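Local structure of putative Glycerophosphoryl diester phosphodiesterase (3L12) at residues A[298-301]-A[302-306]; A[276-279]-A[280-283]. The protein belongs to the glycerophosphoryl diester phosphodiesterase family, is built as a TIM barrel and carries a magnesium ion. One frame throughout, in Å; residues are numbered along the deposited sequence. Where two conformers were deposited one is given.

Interaction 1. Residues A[298-301]-A[302-306]; sequences PGRT and QRILI
The carboxamide of Gln-302 lies back along the first turn, OE1 3.7 Å from Gly-299 CA and CD 3.7 Å from Pro-298 O. Its two polar ends have partners in different chains: OE1 accepts from Phe-120 N of the second subunit and NE2 donates to Ala-44 O of its own chain. This is the start of the helix that follows strand 292-295 of the TIM barrel, the strand that closes the ring against strand 19-23. With CG beside its own backbone N (chi1 -71°) and an extended chain beyond, Gln-302 runs toward the helix start, and CG rests 3.2 Å from Pro-298 O. The same carbonyl receives the amide of Gln-302 at 2.8 Å in a nearly straight bond (171°). Three further i to i+4 bonds continue the helix, from the amides of Arg-303, Ile-304 and Leu-305 to the carbonyls of Gly-299, Arg-300 and Thr-301. Aliphatic parts lean on these acceptors: Arg-303 CG on Gly-299 O at 3.4 Å and Ile-304 CG1 on Arg-300 O at 3.5 Å. Beyond them both arginines reach the second subunit: Arg-300 NE is salt-bridged to Asp-117 of the second subunit, and Arg-303 NH2 donates to Gly-112 O of the second subunit. Arg-300 also makes a cation-pi contact with Tyr-297. On the buried flank, Thr-301 OG1 is tied to Tyr-297 O and to Thr-295 OG1, while Thr-301 CG2 stands 4.3 Å from Leu-305 CD1, and Leu-305 CG sits 3.4 Å from Thr-301 O.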
loop_
_atom_site.group_PDB
_atom_site.type_symbol
_atom_site.label_atom_id
_atom_site.label_comp_id
_atom_site.label_asym_id
_atom_site.label_seq_id
_atom_site.Cartn_x
_atom_site.Cartn_y
_atom_site.Cartn_z
ATOM N N PRO A 298 8.268 2.207 2.104
ATOM C CA PRO A 298 8.409 3.681 1.901
ATOM C C PRO A 298 7.615 4.514 2.902
ATOM O O PRO A 298 8.133 5.540 3.353
ATOM C CB PRO A 298 7.887 3.901 0.469
ATOM C CG PRO A 298 7.679 2.587 -0.118
ATOM C CD PRO A 298 7.826 1.507 0.890
ATOM N N GLY A 299 6.395 4.115 3.280
ATOM C CA GLY A 299 5.649 4.922 4.239
ATOM C C GLY A 299 6.365 5.004 5.569
ATOM O O GLY A 299 6.387 6.058 6.186
ATOM N N ARG A 300 6.867 3.865 6.073
ATOM C CA ARG A 300 7.622 3.811 7.319
ATOM C C ARG A 300 8.789 4.774 7.272
ATOM O O ARG A 300 9.056 5.502 8.256
ATOM C CB ARG A 300 8.092 2.377 7.531
ATOM C CG ARG A 300 8.920 2.218 8.792
ATOM C CD ARG A 300 9.444 0.783 8.923
ATOM N NE ARG A 300 8.305 -0.151 9.029
ATOM C CZ ARG A 300 8.431 -1.477 8.963
ATOM N NH1 ARG A 300 9.619 -2.055 8.717
ATOM N NH2 ARG A 300 7.368 -2.245 9.133
ATOM N N THR A 301 9.502 4.752 6.131
ATOM C CA THR A 301 10.670 5.609 5.911
ATOM C C THR A 301 10.266 7.070 5.864
ATOM O O THR A 301 10.893 7.948 6.488
ATOM C CB THR A 301 11.418 5.165 4.656
ATOM O OG1 THR A 301 11.856 3.806 4.843
ATOM C CG2 THR A 301 12.660 6.063 4.458
ATOM N N GLN A 302 9.228 7.382 5.109
ATOM C CA GLN A 302 8.699 8.756 5.070
ATOM C C GLN A 302 8.393 9.270 6.466
ATOM O O GLN A 302 8.761 10.396 6.820
ATOM C CB GLN A 302 7.423 8.802 4.268
ATOM C CG GLN A 302 7.567 8.629 2.756
ATOM C CD GLN A 302 6.257 8.389 2.021
ATOM O OE1 GLN A 302 5.172 8.169 2.623
ATOM N NE2 GLN A 302 6.340 8.399 0.703
ATOM N N ARG A 303 7.686 8.459 7.267
ATOM C CA ARG A 303 7.306 8.899 8.614
ATOM C C ARG A 303 8.491 9.176 9.546
ATOM O O ARG A 303 8.472 10.133 10.326
ATOM C CB ARG A 303 6.312 7.910 9.196
ATOM C CG ARG A 303 4.953 8.051 8.561
ATOM C CD ARG A 303 4.138 9.296 9.086
ATOM N NE ARG A 303 3.939 9.102 10.520
ATOM C CZ ARG A 303 3.019 8.319 11.053
ATOM N NH1 ARG A 303 1.991 7.862 10.326
ATOM N NH2 ARG A 303 3.094 8.040 12.339
ATOM N N ILE A 304 9.523 8.390 9.398
ATOM C CA ILE A 304 10.760 8.596 10.185
ATOM C C ILE A 304 11.451 9.873 9.715
ATOM O O ILE A 304 11.826 10.689 10.534
ATOM C CB ILE A 304 11.691 7.381 10.149
ATOM C CG1 ILE A 304 11.111 6.254 11.027
ATOM C CG2 ILE A 304 13.078 7.765 10.593
ATOM C CD1 ILE A 304 11.692 4.929 10.735
ATOM N N LEU A 305 11.494 10.110 8.400
ATOM C CA LEU A 305 12.092 11.368 7.904
ATOM C C LEU A 305 11.307 12.581 8.388
ATOM O O LEU A 305 11.882 13.536 8.903
ATOM C CB LEU A 305 12.283 11.366 6.390
ATOM C CG LEU A 305 13.238 10.306 5.826
ATOM C CD1 LEU A 305 13.222 10.276 4.298
ATOM C CD2 LEU A 305 14.676 10.522 6.338
ATOM N N ILE A 306 9.981 12.516 8.313
ATOM C CA ILE A 306 9.167 13.610 8.835
ATOM C C ILE A 306 9.394 13.824 10.346
ATOM O O ILE A 306 9.494 14.940 10.807
ATOM C CB ILE A 306 7.640 13.354 8.578
ATOM C CG1 ILE A 306 7.277 13.413 7.088
ATOM C CG2 ILE A 306 6.765 14.298 9.408
ATOM C CD1 ILE A 306 7.618 14.697 6.382
#

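Interaction 2. Residues A[276-279]-A[280-283]; sequences VNEP and EDIR
Glu-278 is the N-cap of helix 279-288, and its O takes the amide of Ile-282 at 2.9 Å (165°) and, weakly, that of Asp-281, before Pro-279 O continues the series with Arg-283 N at 3.0 Å. Proline in the first turn brings no N-H that would need an acceptor. Asp-281 stands where a capping box has its acceptor, but the link back to Glu-278 N runs through water 1, which accepts from Glu-278 N and donates a hydrogen bond to Asp-281 OD2 at 2.8 Å. The two side chains lie side by side, Glu-278 CB meeting Asp-281 OD2 at 3.5 Å, while their charged ends are not in contact; Asp-281 OD1 is salt-bridged to Arg-284. Water 2 meets the edge of the Arg-283 guanidinium, accepting from NE at 2.9 Å and donating weakly to Pro-279 O. Val-276 and Ile-282 add an apolar contact, CG1 to CG1 at 3.9 Å, with Val-276 CG1 anti to its own N (chi1 -163°). Ile-282 CD1 packs on the backbone at Asn-277 O, 3.4 Å away. The segment joins strand 270-273 to helix 279-288, with Val-276 backbone-bonded to Val-294 of strand 292-295 and Arg-283 salt-bridged to Asp-307 at the far end of helix 298-307.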
loop_
_atom_site.group_PDB
_atom_site.type_symbol
_atom_site.label_atom_id
_atom_site.label_comp_id
_atom_site.label_asym_id
_atom_site.label_seq_id
_atom_site.Cartn_x
_atom_site.Cartn_y
_atom_site.Cartn_z
ATOM N N VAL A 276 16.781 -0.767 3.587
ATOM C CA VAL A 276 16.711 -0.371 5.010
ATOM C C VAL A 276 15.268 -0.367 5.417
ATOM O O VAL A 276 14.469 0.467 4.938
ATOM C CB VAL A 276 17.442 0.995 5.265
ATOM C CG1 VAL A 276 17.719 1.194 6.739
ATOM C CG2 VAL A 276 18.777 1.188 4.422
ATOM N N ASN A 277 14.906 -1.242 6.364
ATOM C CA ASN A 277 13.523 -1.453 6.756
ATOM C C ASN A 277 13.228 -1.258 8.226
ATOM O O ASN A 277 12.164 -0.775 8.576
ATOM C CB ASN A 277 13.103 -2.875 6.384
ATOM C CG ASN A 277 13.089 -3.111 4.879
ATOM O OD1 ASN A 277 12.958 -2.147 4.082
ATOM N ND2 ASN A 277 13.160 -4.399 4.469
ATOM N N GLU A 278 14.139 -1.606 9.122
ATOM C CA GLU A 278 13.808 -1.459 10.551
ATOM C C GLU A 278 13.944 0.001 10.964
ATOM O O GLU A 278 14.868 0.712 10.535
ATOM C CB GLU A 278 14.732 -2.337 11.369
ATOM C CG GLU A 278 14.615 -3.808 10.979
ATOM C CD GLU A 278 13.206 -4.371 11.109
ATOM O OE1 GLU A 278 12.499 -3.971 12.043
ATOM O OE2 GLU A 278 12.753 -5.171 10.230
ATOM N N PRO A 279 13.027 0.476 11.808
ATOM C CA PRO A 279 13.043 1.884 12.192
ATOM C C PRO A 279 14.359 2.432 12.715
ATOM O O PRO A 279 14.780 3.544 12.316
ATOM C CB PRO A 279 11.937 1.949 13.243
ATOM C CG PRO A 279 11.113 0.808 13.022
ATOM C CD PRO A 279 11.843 -0.231 12.284
ATOM N N GLU A 280 15.038 1.702 13.594
ATOM C CA GLU A 280 16.321 2.169 14.118
ATOM C C GLU A 280 17.396 2.243 13.020
ATOM O O GLU A 280 18.306 3.051 13.139
ATOM C CB GLU A 280 16.835 1.295 15.294
ATOM C CG GLU A 280 16.009 1.306 16.622
ATOM C CD GLU A 280 16.181 0.014 17.476
ATOM O OE1 GLU A 280 16.081 0.078 18.736
ATOM O OE2 GLU A 280 16.413 -1.082 16.879
ATOM N N ASP A 281 17.311 1.373 12.006
ATOM C CA ASP A 281 18.256 1.386 10.866
ATOM C C ASP A 281 17.968 2.560 9.946
ATOM O O ASP A 281 18.874 3.266 9.537
ATOM C CB ASP A 281 18.205 0.087 10.090
ATOM C CG ASP A 281 18.650 -1.148 10.925
ATOM O OD1 ASP A 281 19.439 -1.013 11.879
ATOM O OD2 ASP A 281 18.162 -2.255 10.600
ATOM N N ILE A 282 16.693 2.801 9.704
ATOM C CA ILE A 282 16.290 3.971 8.862
ATOM C C ILE A 282 16.792 5.248 9.492
ATOM O O ILE A 282 17.472 6.070 8.853
ATOM C CB ILE A 282 14.787 3.984 8.623
ATOM C CG1 ILE A 282 14.340 2.766 7.811
ATOM C CG2 ILE A 282 14.344 5.285 7.923
ATOM C CD1 ILE A 282 12.822 2.495 7.846
ATOM N N ARG A 283 16.516 5.403 10.790
ATOM C CA ARG A 283 16.973 6.554 11.540
ATOM C C ARG A 283 18.495 6.703 11.520
ATOM O O ARG A 283 18.994 7.792 11.285
ATOM C CB ARG A 283 16.444 6.485 12.993
ATOM C CG ARG A 283 16.764 7.668 13.837
ATOM C CD ARG A 283 15.966 7.657 15.132
ATOM N NE ARG A 283 14.539 7.842 14.926
ATOM C CZ ARG A 283 13.920 9.033 14.900
ATOM N NH1 ARG A 283 14.567 10.156 15.139
ATOM N NH2 ARG A 283 12.616 9.074 14.707
HETATM O O HOH W 1 16.708 -2.662 8.249
HETATM O O HOH W 2 13.240 5.320 14.436
#

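Interactions 1 and 2 are the openings of two successive outer helices of the barrel, 298-307 and 279-288, which pack on each other. Interaction 1 is largely buried, between the barrel wall and the second subunit; interaction 2 is more exposed, touches no other chain of the assembly and has two bridging waters, one of them at the cap. They meet through the probable hydrogen bond from Arg-300 NH1 to Asn-277 O (2.9 Å) and through side-chain packing, in which Ile-304 CD1 approaches Pro-279 CA at 3.6 Å and Ile-304 CG2 meets Ile-282 CG2 as an apolar pair. Chemistry follows place: the polar ends in 298-306 are spent largely on the subunit interface, those in 276-283 on water and intrachain charges.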